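Local coordinates for putative regulatory protein SCO4313 (Streptomyces coelicolor, PDB 2OI8), which probably binds DNA as a transcriptional regulator of the TetR family in Streptomyces coelicolor, at residues A[46-50]-A[51-55]. Sequence-based numbering, arbitrary orientation.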
loop_
_atom_site.group_PDB
_atom_site.type_symbol
_atom_site.label_atom_id
_atom_site.label_comp_id
_atom_site.label_asym_id
_atom_site.label_seq_id
_atom_site.Cartn_x
_atom_site.Cartn_y
_atom_site.Cartn_z
HETATM N N MSE A 46 22.236 2.704 22.355
HETATM C CA MSE A 46 22.982 1.566 22.857
HETATM C C MSE A 46 24.241 1.985 23.585
HETATM O O MSE A 46 25.040 1.143 23.955
HETATM C CB MSE A 46 23.348 0.636 21.704
HETATM C CG MSE A 46 22.154 -0.040 21.047
HETATM SE SE MSE A 46 22.610 -0.962 19.367
HETATM C CE MSE A 46 23.756 -2.391 20.152
ATOM N N GLY A 47 24.431 3.282 23.782
ATOM C CA GLY A 47 25.636 3.798 24.439
ATOM C C GLY A 47 26.956 3.473 23.746
ATOM O O GLY A 47 27.984 3.295 24.404
HETATM N N MSE A 48 26.921 3.396 22.415
HETATM C CA MSE A 48 28.123 3.196 21.603
HETATM C C MSE A 48 28.546 4.481 20.919
HETATM O O MSE A 48 27.776 5.451 20.841
HETATM C CB MSE A 48 27.868 2.160 20.518
HETATM C CG MSE A 48 27.947 0.722 20.956
HETATM SE SE MSE A 48 27.005 -0.377 19.631
HETATM C CE MSE A 48 28.149 -0.078 18.066
ATOM N N SER A 49 29.773 4.483 20.408
ATOM C CA SER A 49 30.232 5.587 19.564
ATOM C C SER A 49 29.560 5.507 18.185
ATOM O O SER A 49 29.417 4.421 17.616
ATOM C CB SER A 49 31.761 5.600 19.449
ATOM O OG SER A 49 32.282 4.284 19.322
ATOM N N GLY A 50 29.120 6.661 17.684
ATOM C CA GLY A 50 28.517 6.781 16.352
ATOM C C GLY A 50 29.281 6.019 15.283
ATOM O O GLY A 50 28.682 5.205 14.569
ATOM N N PRO A 51 30.602 6.302 15.148
ATOM C CA PRO A 51 31.534 5.485 14.362
ATOM C C PRO A 51 31.354 3.964 14.520
ATOM O O PRO A 51 31.173 3.279 13.518
ATOM C CB PRO A 51 32.924 5.934 14.868
ATOM C CG PRO A 51 32.668 6.970 15.957
ATOM C CD PRO A 51 31.289 7.487 15.696
ATOM N N ALA A 52 31.398 3.449 15.750
ATOM C CA ALA A 52 31.309 1.995 16.003
ATOM C C ALA A 52 30.104 1.346 15.309
ATOM O O ALA A 52 30.218 0.263 14.721
ATOM C CB ALA A 52 31.290 1.707 17.507
ATOM N N LEU A 53 28.968 2.043 15.365
ATOM C CA LEU A 53 27.740 1.629 14.705
ATOM C C LEU A 53 27.938 1.583 13.194
ATOM O O LEU A 53 27.360 0.726 12.525
ATOM C CB LEU A 53 26.608 2.587 15.066
ATOM C CG LEU A 53 25.188 2.069 15.338
ATOM C CD1 LEU A 53 24.779 0.965 14.389
ATOM C CD2 LEU A 53 25.014 1.591 16.762
ATOM N N TYR A 54 28.770 2.476 12.656
ATOM C CA TYR A 54 29.106 2.437 11.221
ATOM C C TYR A 54 30.058 1.298 10.841
ATOM O O TYR A 54 30.107 0.892 9.681
ATOM C CB TYR A 54 29.628 3.794 10.720
ATOM C CG TYR A 54 28.526 4.818 10.573
ATOM C CD1 TYR A 54 27.909 5.360 11.704
ATOM C CD2 TYR A 54 28.083 5.237 9.301
ATOM C CE1 TYR A 54 26.891 6.291 11.590
ATOM C CE2 TYR A 54 27.054 6.177 9.173
ATOM C CZ TYR A 54 26.467 6.697 10.333
ATOM O OH TYR A 54 25.443 7.611 10.270
ATOM N N ARG A 55 30.801 0.773 11.814
ATOM C CA ARG A 55 31.588 -0.436 11.586
ATOM C C ARG A 55 30.701 -1.706 11.525
ATOM O O ARG A 55 31.195 -2.789 11.222
ATOM C CB ARG A 55 32.753 -0.564 12.621
#
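Ser49 and Gly50 start the first turn of helix 50-54 with two weak i-to-i+4 backbone hydrogen bonds, Leu53 N to Ser49 O and Tyr54 N to Gly50 O, each 3.3 Å long. Ser49 holds the N-cap position; its OG, tucked back between the two main-chain arms of its own residue (chi1 40°), packs against the methyl CB of Ala52 at 3.3 Å. The ring of Pro51 lies alongside Ser49, CG 3.9 Å from Ser49 CB; lacking an N-H, Pro51 suits this first turn, where no earlier helix carbonyl needs one. The chain of selenomethionine Met48 turns at its third torsion (chi3 65°), bringing CE against the flank of the turn, 3.5 Å from Leu53 N and 3.7 Å from Ala52 CB. It runs roughly perpendicular to the Leu53 side chain, whose CD2 it also touches. Selenomethionine Met46 adds a looser contact, SE to Leu53 CD2 at 4.4 Å, and also touches Ile21 and His24 of helix 14-32. Leu53, the buried residue here, reaches Leu39, Ile42 and Ala43 of helix 39-45 as well as Ile21. The Tyr54 ring meets Gly50 O edge-on and in plane, with CD1 3.0 Å from the oxygen. Before this turn, Gly47, at positive phi, takes the C-prime place of a Schellman motif closing helix 39-45, with Met48 N bonded to Ala43 O. Helix, short turn and a second helix beginning after Ser49 make up the predicted helix-turn-helix of a TetR-type DNA-binding domain, helix 50-54 being probably the recognition helix.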